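High affinity transport system protein p37 (Mycoplasma hyorhinis, PDB 3EKI) binds thiamine diphosphate as the extracytoplasmic lipoprotein component of a high-affinity transport system, probably one that imports thiamine or its diphosphate. Local coordinates at residues N213-M218 against N339-D344; S256-L261 against F306-S311; I140-L145 against F348-N353. All blocks are in the same frame, centred on the assembly; numbering follows the deposited sequence.

Contact 1 (N213-M218 against N339-D344); sequences NFYRGM and NPIPYD. With TPP (thiamine diphosphate), chain B.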
loop_
_atom_site.group_PDB
_atom_site.type_symbol
_atom_site.label_atom_id
_atom_site.label_comp_id
_atom_site.label_asym_id
_atom_site.label_seq_id
_atom_site.Cartn_x
_atom_site.Cartn_y
_atom_site.Cartn_z
ATOM N N ASN A 213 2.634 2.476 10.924
ATOM C CA ASN A 213 1.231 2.729 10.670
ATOM C C ASN A 213 1.029 3.697 9.505
ATOM O O ASN A 213 0.153 4.554 9.498
ATOM C CB ASN A 213 0.577 3.240 11.946
ATOM C CG ASN A 213 1.146 4.569 12.390
ATOM O OD1 ASN A 213 2.265 4.933 12.007
ATOM N ND2 ASN A 213 0.350 5.236 13.198
ATOM N N PHE A 214 1.891 3.488 8.501
ATOM C CA PHE A 214 1.855 4.341 7.323
ATOM C C PHE A 214 2.616 3.699 6.169
ATOM O O PHE A 214 3.391 2.753 6.367
ATOM C CB PHE A 214 2.486 5.689 7.668
ATOM C CG PHE A 214 3.980 5.575 7.966
ATOM C CD1 PHE A 214 4.985 5.755 7.025
ATOM C CD2 PHE A 214 4.388 5.262 9.253
ATOM C CE1 PHE A 214 6.318 5.580 7.336
ATOM C CE2 PHE A 214 5.708 5.103 9.590
ATOM C CZ PHE A 214 6.673 5.273 8.634
ATOM N N TYR A 215 2.499 4.259 4.976
ATOM C CA TYR A 215 3.378 3.973 3.853
ATOM C C TYR A 215 3.448 5.274 3.045
ATOM O O TYR A 215 2.730 6.253 3.291
ATOM C CB TYR A 215 2.971 2.781 2.997
ATOM C CG TYR A 215 1.778 3.015 2.096
ATOM C CD1 TYR A 215 0.548 3.420 2.613
ATOM C CD2 TYR A 215 1.859 2.834 0.729
ATOM C CE1 TYR A 215 -0.546 3.631 1.801
ATOM C CE2 TYR A 215 0.789 3.050 -0.101
ATOM C CZ TYR A 215 -0.416 3.446 0.434
ATOM O OH TYR A 215 -1.478 3.669 -0.402
ATOM N N ARG A 216 4.344 5.274 2.076
ATOM C CA ARG A 216 4.544 6.403 1.183
ATOM C C ARG A 216 4.616 5.951 -0.270
ATOM O O ARG A 216 4.782 4.768 -0.578
ATOM C CB ARG A 216 5.865 7.122 1.482
ATOM C CG ARG A 216 6.068 7.548 2.918
ATOM C CD ARG A 216 7.467 8.163 3.044
ATOM N NE ARG A 216 7.783 8.297 4.447
ATOM C CZ ARG A 216 7.560 9.324 5.243
ATOM N NH1 ARG A 216 6.972 10.420 4.765
ATOM N NH2 ARG A 216 7.939 9.222 6.515
ATOM N N GLY A 217 4.524 6.889 -1.204
ATOM C CA GLY A 217 4.923 6.700 -2.567
ATOM C C GLY A 217 6.371 7.197 -2.744
ATOM O O GLY A 217 7.001 7.646 -1.790
ATOM N N MET A 218 6.823 7.050 -3.982
ATOM C CA MET A 218 8.173 7.545 -4.288
ATOM C C MET A 218 8.248 7.893 -5.757
ATOM O O MET A 218 7.480 7.391 -6.571
ATOM C CB MET A 218 9.225 6.517 -3.937
ATOM C CG MET A 218 9.204 5.251 -4.751
ATOM S SD MET A 218 10.480 4.088 -4.252
ATOM C CE MET A 218 11.948 4.924 -4.815
ATOM N N ASN A 339 4.776 12.231 1.242
ATOM C CA ASN A 339 4.199 12.335 2.567
ATOM C C ASN A 339 3.509 10.997 2.869
ATOM O O ASN A 339 3.199 10.255 1.946
ATOM C CB ASN A 339 3.223 13.494 2.656
ATOM C CG ASN A 339 3.829 14.861 2.423
ATOM O OD1 ASN A 339 4.991 15.085 2.735
ATOM N ND2 ASN A 339 3.018 15.761 1.877
ATOM N N PRO A 340 3.356 10.713 4.156
ATOM C CA PRO A 340 2.821 9.404 4.559
ATOM C C PRO A 340 1.317 9.347 4.779
ATOM O O PRO A 340 0.725 10.324 5.242
ATOM C CB PRO A 340 3.534 9.256 5.895
ATOM C CG PRO A 340 3.532 10.637 6.467
ATOM C CD PRO A 340 3.710 11.562 5.286
ATOM N N ILE A 341 0.748 8.174 4.451
ATOM C CA ILE A 341 -0.689 7.966 4.743
ATOM C C ILE A 341 -0.876 6.611 5.396
ATOM O O ILE A 341 0.033 5.779 5.380
ATOM C CB ILE A 341 -1.548 8.067 3.478
ATOM C CG1 ILE A 341 -1.268 7.003 2.425
ATOM C CG2 ILE A 341 -1.425 9.476 2.897
ATOM C CD1 ILE A 341 -2.234 6.988 1.256
ATOM N N PRO A 342 -2.008 6.324 6.029
ATOM C CA PRO A 342 -2.112 5.054 6.759
ATOM C C PRO A 342 -2.106 3.810 5.885
ATOM O O PRO A 342 -2.499 3.858 4.735
ATOM C CB PRO A 342 -3.492 5.170 7.428
ATOM C CG PRO A 342 -3.700 6.661 7.534
ATOM C CD PRO A 342 -3.208 7.167 6.176
ATOM N N TYR A 343 -1.644 2.703 6.471
ATOM C CA TYR A 343 -1.751 1.423 5.782
ATOM C C TYR A 343 -3.228 1.036 5.682
ATOM O O TYR A 343 -4.104 1.825 6.040
ATOM C CB TYR A 343 -0.919 0.337 6.471
ATOM C CG TYR A 343 -0.103 -0.509 5.534
ATOM C CD1 TYR A 343 -0.269 -1.867 5.383
ATOM C CD2 TYR A 343 0.884 0.080 4.736
ATOM C CE1 TYR A 343 0.499 -2.614 4.501
ATOM C CE2 TYR A 343 1.653 -0.654 3.869
ATOM C CZ TYR A 343 1.470 -2.009 3.744
ATOM O OH TYR A 343 2.243 -2.745 2.863
ATOM N N ASP A 344 -3.519 -0.156 5.182
ATOM C CA ASP A 344 -4.887 -0.518 4.817
ATOM C C ASP A 344 -5.796 -0.610 6.048
ATOM O O ASP A 344 -5.349 -0.853 7.160
ATOM C CB ASP A 344 -4.872 -1.820 4.045
ATOM C CG ASP A 344 -4.319 -1.734 2.637
ATOM O OD1 ASP A 344 -3.704 -0.687 2.321
ATOM O OD2 ASP A 344 -4.508 -2.711 1.871
HETATM N "N1'" TPP B . 4.324 -5.977 1.145
HETATM C "C2'" TPP B . 4.009 -7.172 0.588
HETATM C CM2 TPP B . 4.632 -8.443 1.176
HETATM N "N3'" TPP B . 3.158 -7.243 -0.450
HETATM C "C4'" TPP B . 2.537 -6.113 -0.880
HETATM N "N4'" TPP B . 1.631 -6.220 -1.855
HETATM C "C5'" TPP B . 2.891 -4.860 -0.359
HETATM C "C6'" TPP B . 3.819 -4.840 0.675
HETATM C "C7'" TPP B . 2.323 -3.514 -0.833
HETATM N N3 TPP B . 1.093 -3.060 -0.161
HETATM C C2 TPP B . 0.152 -3.862 0.336
HETATM S S1 TPP B . -1.108 -2.895 1.068
HETATM C C5 TPP B . -0.309 -1.403 0.636
HETATM C C4 TPP B . 0.801 -1.725 -0.121
HETATM C CM4 TPP B . 1.868 -0.670 -0.488
HETATM C C6 TPP B . -0.885 -0.007 0.895
HETATM C C7 TPP B . -2.009 0.303 -0.098
HETATM O O7 TPP B . -1.457 0.351 -1.430
HETATM P PA TPP B . -2.287 0.130 -2.768
HETATM O O1A TPP B . -1.330 -0.072 -3.883
HETATM O O2A TPP B . -3.288 -0.976 -2.587
HETATM O O3A TPP B . -3.196 1.401 -2.978
HETATM P PB TPP B . -2.784 2.759 -3.730
HETATM O O1B TPP B . -1.656 3.424 -3.004
HETATM O O2B TPP B . -4.109 3.620 -3.683
HETATM O O3B TPP B . -2.482 2.456 -5.259
#
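One wall of the thiamine diphosphate pocket is built where Tyr215 meets Ile341 and Tyr343. Two backbone bonds join the two segments as a single antiparallel bridge: Tyr215 N donates to Ile341 O at 2.9 Å, and Ile341 N returns a bond to Tyr215 O at 3.0 Å. The two tyrosine rings cross almost perpendicularly, planes at 87°, with the edge of Tyr343 turned toward the face of Tyr215 in an offset T-shaped pair. CG of Tyr215 is tucked between its own N and carbonyl carbon (chi1 74°). The ring lies beside Ile341, whose CG1 comes within 3.5 Å of Tyr215 CE1. In this periplasmic-binding-protein type of fold the two segments run through the middle of the molecule, and the ligand lies against both aromatics. Tyrosine suits both places: Tyr215 offers a face to C6 of the ligand's ethyl arm and a hydroxyl to the phosphate, its OH donating a 2.6 Å hydrogen bond to TPP O1B, while Tyr343 lies against the thiazolium, its CZ 3.6 Å from TPP C5. Away from the ligand, one face of the Arg216 guanidinium, toward its rim, takes Pro340 CB, and NH1 is 3.5 Å from Pro340 CD. The arginine's charge is met by a salt bridge to Asp155, and NH1 bonds to Lys160 O. Pro340 CB also touches Phe214 CD1 at 4.0 Å.

Contact 2 (S256-L261 against F306-S311); sequences SSKFKL and FSEEGS. Unlike the reference sequence in segment 256-261: Ser256 (reference Phe). With TPP (thiamine diphosphate), chain B.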
loop_
_atom_site.group_PDB
_atom_site.type_symbol
_atom_site.label_atom_id
_atom_site.label_comp_id
_atom_site.label_asym_id
_atom_site.label_seq_id
_atom_site.Cartn_x
_atom_site.Cartn_y
_atom_site.Cartn_z
ATOM N N SER A 256 -3.384 6.284 -4.550
ATOM C CA SER A 256 -2.642 7.200 -3.688
ATOM C C SER A 256 -1.146 7.114 -3.999
ATOM O O SER A 256 -0.528 8.139 -4.351
ATOM C CB SER A 256 -2.875 6.934 -2.204
ATOM O OG SER A 256 -4.248 6.978 -1.867
ATOM N N SER A 257 -0.549 5.945 -3.872
ATOM C CA SER A 257 0.898 5.786 -3.944
ATOM C C SER A 257 1.445 5.712 -5.367
ATOM O O SER A 257 2.689 5.687 -5.496
ATOM C CB SER A 257 1.371 4.549 -3.183
ATOM O OG SER A 257 0.893 3.352 -3.745
ATOM N N LYS A 258 0.634 5.649 -6.393
ATOM C CA LYS A 258 1.107 5.631 -7.784
ATOM C C LYS A 258 0.548 6.800 -8.575
ATOM O O LYS A 258 0.655 6.872 -9.804
ATOM C CB LYS A 258 0.806 4.279 -8.431
ATOM C CG LYS A 258 1.590 3.160 -7.753
ATOM C CD LYS A 258 0.985 1.791 -8.026
ATOM C CE LYS A 258 -0.248 1.567 -7.176
ATOM N NZ LYS A 258 0.128 1.012 -5.859
ATOM N N PHE A 259 -0.011 7.757 -7.847
ATOM C CA PHE A 259 -0.575 8.940 -8.506
ATOM C C PHE A 259 -0.728 10.151 -7.582
ATOM O O PHE A 259 -0.013 11.095 -7.699
ATOM C CB PHE A 259 -1.919 8.644 -9.217
ATOM C CG PHE A 259 -2.272 9.645 -10.291
ATOM C CD1 PHE A 259 -2.821 10.835 -9.959
ATOM C CD2 PHE A 259 -1.979 9.414 -11.594
ATOM C CE1 PHE A 259 -3.127 11.766 -10.923
ATOM C CE2 PHE A 259 -2.271 10.303 -12.522
ATOM C CZ PHE A 259 -2.857 11.498 -12.174
ATOM N N LYS A 260 -1.657 10.130 -6.647
ATOM C CA LYS A 260 -2.007 11.317 -5.896
ATOM C C LYS A 260 -0.907 11.774 -4.950
ATOM O O LYS A 260 -0.675 12.987 -4.852
ATOM C CB LYS A 260 -3.327 11.110 -5.112
ATOM C CG LYS A 260 -4.501 10.818 -6.017
ATOM C CD LYS A 260 -5.751 10.430 -5.238
ATOM C CE LYS A 260 -6.993 11.108 -5.795
ATOM N NZ LYS A 260 -7.712 10.222 -6.754
ATOM N N LEU A 261 -0.205 10.897 -4.250
ATOM C CA LEU A 261 0.814 11.376 -3.309
ATOM C C LEU A 261 1.958 12.044 -4.061
ATOM O O LEU A 261 2.517 13.021 -3.561
ATOM C CB LEU A 261 1.338 10.244 -2.428
ATOM C CG LEU A 261 0.292 9.747 -1.424
ATOM C CD1 LEU A 261 0.749 8.427 -0.811
ATOM C CD2 LEU A 261 0.055 10.781 -0.343
ATOM N N PHE A 306 6.339 6.761 -10.869
ATOM C CA PHE A 306 5.781 6.714 -9.528
ATOM C C PHE A 306 5.633 5.271 -9.051
ATOM O O PHE A 306 5.267 4.433 -9.873
ATOM C CB PHE A 306 4.406 7.363 -9.519
ATOM C CG PHE A 306 4.310 8.796 -9.990
ATOM C CD1 PHE A 306 5.446 9.599 -10.051
ATOM C CD2 PHE A 306 3.076 9.327 -10.338
ATOM C CE1 PHE A 306 5.320 10.914 -10.478
ATOM C CE2 PHE A 306 2.974 10.619 -10.783
ATOM C CZ PHE A 306 4.096 11.425 -10.824
ATOM N N SER A 307 5.895 5.052 -7.762
ATOM C CA SER A 307 5.581 3.741 -7.195
ATOM C C SER A 307 5.398 3.849 -5.702
ATOM O O SER A 307 5.656 4.871 -5.064
ATOM C CB SER A 307 6.683 2.726 -7.489
ATOM O OG SER A 307 7.762 2.936 -6.600
ATOM N N GLU A 308 4.939 2.726 -5.121
ATOM C CA GLU A 308 5.006 2.593 -3.684
ATOM C C GLU A 308 6.454 2.706 -3.225
ATOM O O GLU A 308 7.334 2.160 -3.888
ATOM C CB GLU A 308 4.470 1.212 -3.273
ATOM C CG GLU A 308 3.125 0.815 -3.832
ATOM C CD GLU A 308 3.192 0.070 -5.140
ATOM O OE1 GLU A 308 2.236 -0.711 -5.402
ATOM O OE2 GLU A 308 4.171 0.243 -5.908
ATOM N N GLU A 309 6.673 3.378 -2.117
ATOM C CA GLU A 309 8.000 3.378 -1.508
ATOM C C GLU A 309 8.461 1.938 -1.319
ATOM O O GLU A 309 7.774 1.092 -0.759
ATOM C CB GLU A 309 8.006 4.135 -0.197
ATOM C CG GLU A 309 9.368 4.092 0.483
ATOM C CD GLU A 309 9.391 4.722 1.853
ATOM O OE1 GLU A 309 8.663 4.259 2.767
ATOM O OE2 GLU A 309 10.174 5.682 2.012
ATOM N N GLY A 310 9.672 1.643 -1.779
ATOM C CA GLY A 310 10.284 0.352 -1.547
ATOM C C GLY A 310 9.616 -0.835 -2.196
ATOM O O GLY A 310 9.791 -1.946 -1.676
ATOM N N SER A 311 8.905 -0.643 -3.302
ATOM C CA SER A 311 8.227 -1.729 -3.999
ATOM C C SER A 311 9.194 -2.837 -4.385
ATOM O O SER A 311 8.812 -4.001 -4.509
ATOM C CB SER A 311 7.508 -1.164 -5.222
ATOM O OG SER A 311 8.340 -0.444 -6.084
HETATM N "N1'" TPP B . 4.324 -5.977 1.145
HETATM C "C2'" TPP B . 4.009 -7.172 0.588
HETATM C CM2 TPP B . 4.632 -8.443 1.176
HETATM N "N3'" TPP B . 3.158 -7.243 -0.450
HETATM C "C4'" TPP B . 2.537 -6.113 -0.880
HETATM N "N4'" TPP B . 1.631 -6.220 -1.855
HETATM C "C5'" TPP B . 2.891 -4.860 -0.359
HETATM C "C6'" TPP B . 3.819 -4.840 0.675
HETATM C "C7'" TPP B . 2.323 -3.514 -0.833
HETATM N N3 TPP B . 1.093 -3.060 -0.161
HETATM C C2 TPP B . 0.152 -3.862 0.336
HETATM S S1 TPP B . -1.108 -2.895 1.068
HETATM C C5 TPP B . -0.309 -1.403 0.636
HETATM C C4 TPP B . 0.801 -1.725 -0.121
HETATM C CM4 TPP B . 1.868 -0.670 -0.488
HETATM C C6 TPP B . -0.885 -0.007 0.895
HETATM C C7 TPP B . -2.009 0.303 -0.098
HETATM O O7 TPP B . -1.457 0.351 -1.430
HETATM P PA TPP B . -2.287 0.130 -2.768
HETATM O O1A TPP B . -1.330 -0.072 -3.883
HETATM O O2A TPP B . -3.288 -0.976 -2.587
HETATM O O3A TPP B . -3.196 1.401 -2.978
HETATM P PB TPP B . -2.784 2.759 -3.730
HETATM O O1B TPP B . -1.656 3.424 -3.004
HETATM O O2B TPP B . -4.109 3.620 -3.683
HETATM O O3B TPP B . -2.482 2.456 -5.259
#
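Lys258 starts with CG anti to its carbonyl carbon (chi1 -65°), then bends at chi3 and chi4, and its ammonium turns back to meet Glu308, itself bent at chi2 (91°). The two side chains cross obliquely and close a salt bridge, with Lys258 NZ 2.8 Å from Glu308 OE1 and approaching from above the carboxylate plane. The same NZ donates to TPP O1A at 2.7 Å and, weakly, to O3B, and a further bond runs to Ser257 OG. Four acceptors thus share three N-H groups, consistent with the weak O3B bond; the nearby carboxylate probably helps keep the lysine charged. Ser257 is small enough to face the strand, its OG 3.4 Å from Glu308 CG, while that hydroxyl gives TPP O1B a 2.7 Å bond. The backbone N of Ser256 bonds TPP O2B and that of Ser257 bonds O1B; such N-H groups at the helix start, and the helix dipole, would favour negative charge. Phe306 turns its ring edge to Lys258 O, CD2 lying 3.5 Å from that oxygen. Helix 256-269 starts against the end of strand 304-308, with helix 277-283 packing on Phe259 and Phe306 and strand 217-223 beside Phe306 and Ser307.

Contact 3 (I140-L145 against F348-N353); sequences IITPAL and FRKSVN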
loop_
_atom_site.group_PDB
_atom_site.type_symbol
_atom_site.label_atom_id
_atom_site.label_comp_id
_atom_site.label_asym_id
_atom_site.label_seq_id
_atom_site.Cartn_x
_atom_site.Cartn_y
_atom_site.Cartn_z
ATOM N N ILE A 140 -21.574 5.045 5.314
ATOM C CA ILE A 140 -22.288 3.970 4.635
ATOM C C ILE A 140 -21.726 2.594 4.998
ATOM O O ILE A 140 -22.493 1.630 4.904
ATOM C CB ILE A 140 -22.281 4.171 3.116
ATOM C CG1 ILE A 140 -23.288 3.328 2.334
ATOM C CG2 ILE A 140 -20.871 3.956 2.561
ATOM C CD1 ILE A 140 -23.424 3.843 0.904
ATOM N N ILE A 141 -20.459 2.548 5.373
ATOM C CA ILE A 141 -19.739 1.359 5.843
ATOM C C ILE A 141 -18.920 1.797 7.053
ATOM O O ILE A 141 -18.742 3.009 7.297
ATOM C CB ILE A 141 -18.887 0.677 4.761
ATOM C CG1 ILE A 141 -17.811 1.583 4.178
ATOM C CG2 ILE A 141 -19.757 0.093 3.645
ATOM C CD1 ILE A 141 -16.958 0.989 3.067
ATOM N N THR A 142 -18.409 0.877 7.867
ATOM C CA THR A 142 -17.802 1.197 9.138
ATOM C C THR A 142 -16.367 0.739 9.279
ATOM O O THR A 142 -16.058 -0.448 9.398
ATOM C CB THR A 142 -18.624 0.508 10.273
ATOM O OG1 THR A 142 -19.992 0.908 10.117
ATOM C CG2 THR A 142 -18.117 0.941 11.622
ATOM N N PRO A 143 -15.433 1.686 9.204
ATOM C CA PRO A 143 -14.018 1.351 9.398
ATOM C C PRO A 143 -13.787 0.908 10.826
ATOM O O PRO A 143 -14.319 1.526 11.763
ATOM C CB PRO A 143 -13.305 2.679 9.124
ATOM C CG PRO A 143 -14.268 3.452 8.292
ATOM C CD PRO A 143 -15.633 3.102 8.852
ATOM N N ALA A 144 -12.994 -0.136 10.991
ATOM C CA ALA A 144 -12.750 -0.681 12.319
ATOM C C ALA A 144 -11.322 -1.157 12.667
ATOM O O ALA A 144 -10.945 -1.159 13.811
ATOM C CB ALA A 144 -13.678 -1.821 12.545
ATOM N N LEU A 145 -10.609 -1.619 11.652
ATOM C CA LEU A 145 -9.296 -2.211 11.843
ATOM C C LEU A 145 -8.257 -1.381 11.107
ATOM O O LEU A 145 -8.499 -1.043 9.942
ATOM C CB LEU A 145 -9.344 -3.632 11.275
ATOM C CG LEU A 145 -8.083 -4.500 11.307
ATOM C CD1 LEU A 145 -7.919 -5.138 12.681
ATOM C CD2 LEU A 145 -8.071 -5.608 10.266
ATOM N N PHE A 348 -16.321 -2.826 7.819
ATOM C CA PHE A 348 -17.493 -3.663 7.921
ATOM C C PHE A 348 -18.708 -3.101 7.199
ATOM O O PHE A 348 -18.830 -1.875 7.141
ATOM C CB PHE A 348 -17.963 -3.821 9.386
ATOM C CG PHE A 348 -17.093 -4.748 10.202
ATOM C CD1 PHE A 348 -17.281 -6.114 10.112
ATOM C CD2 PHE A 348 -16.130 -4.218 11.043
ATOM C CE1 PHE A 348 -16.488 -6.959 10.873
ATOM C CE2 PHE A 348 -15.313 -5.061 11.774
ATOM C CZ PHE A 348 -15.498 -6.419 11.663
ATOM N N ARG A 349 -19.563 -3.969 6.692
ATOM C CA ARG A 349 -20.927 -3.535 6.378
ATOM C C ARG A 349 -21.561 -3.048 7.688
ATOM O O ARG A 349 -21.235 -3.472 8.797
ATOM C CB ARG A 349 -21.743 -4.592 5.662
ATOM C CG ARG A 349 -22.015 -5.832 6.492
ATOM C CD ARG A 349 -22.932 -6.841 5.818
ATOM N NE ARG A 349 -23.234 -7.951 6.725
ATOM C CZ ARG A 349 -24.206 -8.056 7.602
ATOM N NH1 ARG A 349 -25.081 -7.074 7.755
ATOM N NH2 ARG A 349 -24.312 -9.156 8.347
ATOM N N LYS A 350 -22.458 -2.072 7.561
ATOM C CA LYS A 350 -22.901 -1.278 8.685
ATOM C C LYS A 350 -23.663 -2.086 9.735
ATOM O O LYS A 350 -23.553 -1.773 10.924
ATOM C CB LYS A 350 -23.797 -0.137 8.188
ATOM C CG LYS A 350 -23.778 1.106 9.068
ATOM C CD LYS A 350 -24.814 2.085 8.520
ATOM C CE LYS A 350 -24.506 3.520 8.888
ATOM N NZ LYS A 350 -24.834 4.434 7.756
ATOM N N SER A 351 -24.418 -3.075 9.285
ATOM C CA SER A 351 -25.298 -3.779 10.223
ATOM C C SER A 351 -24.675 -4.958 10.935
ATOM O O SER A 351 -25.368 -5.659 11.684
ATOM C CB SER A 351 -26.590 -4.221 9.496
ATOM O OG SER A 351 -27.315 -3.058 9.090
ATOM N N VAL A 352 -23.375 -5.232 10.804
ATOM C CA VAL A 352 -22.785 -6.258 11.657
ATOM C C VAL A 352 -22.782 -5.780 13.092
ATOM O O VAL A 352 -22.386 -4.642 13.393
ATOM C CB VAL A 352 -21.328 -6.587 11.250
ATOM C CG1 VAL A 352 -20.703 -7.466 12.321
ATOM C CG2 VAL A 352 -21.298 -7.211 9.878
ATOM N N ASN A 353 -23.242 -6.592 14.042
ATOM C CA ASN A 353 -23.294 -6.193 15.443
ATOM C C ASN A 353 -21.975 -5.640 15.962
ATOM O O ASN A 353 -20.924 -6.231 15.675
ATOM C CB ASN A 353 -23.682 -7.413 16.277
ATOM C CG ASN A 353 -23.695 -7.160 17.765
ATOM O OD1 ASN A 353 -22.702 -7.343 18.460
ATOM N ND2 ASN A 353 -24.862 -6.726 18.229
HETATM O O HOH W 1 -23.009 -1.127 4.738
HETATM O O HOH W 2 -21.342 -0.370 11.994
#
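Phe348 and Ala144 meet edge-on: the methyl CB of Ala144 lies near the plane of the phenyl ring, 3.7 Å from Phe348 CE2. The alanine methyl is short enough to sit at the ring's edge. Helix 354-369 packs on the same phenylalanine through Gln357 and Ile360, and Phe122 meets its ring as well. The backbones of Thr142 and Phe348 form an antiparallel hydrogen-bonded pair. Thr142 N donates to Phe348 O at 2.9 Å, nearly straight at 170°, and Phe348 N donates to Thr142 O at 2.9 Å from above the carbonyl plane. This pairing joins strands 141-152 and 345-349 of the antiparallel sheet, with Thr142 and Phe348 on one face; next along, Ala144 and Leu145 both face Gly346 in a classic beta bulge. Beyond the pair, segment 348-353 turns away in a type I turn from Arg349 to Val352, and two waters bridge the segments where the backbones part. One links Ile140 O to Lys350 N; the other lies 2.6 Å from Thr142 OG1 and donates to Lys350 O. The side chains of Thr142 and Lys350 cross at about a right angle, Thr142 OG1 3.9 Å from Lys350 CG, and the lysine ammonium continues to Gly139 O.

Overall arrangement
Contacts 1 and 2 lie side by side at the ligand, their centres 9 Å apart, and both touch thiamine diphosphate. They share the mixed sheet in which strands 217-223 and 304-308 are neighbours, and probable backbone hydrogen bonds join Met218 to Ser307 and Arg216 to Glu309. Contact 3 is about 23 Å from contact 1 and 28 Å from contact 2, centre to centre, in the separate antiparallel sheet. Along the chain the loops nest: contact 2 inside contact 1, and contact 1 inside contact 3. Segment 339-344 leads straight into strand 345-349, so the chain passes from the pocket into the sheet of contact 3, consistent with a ligand held between two lobes, as in periplasmic binding proteins.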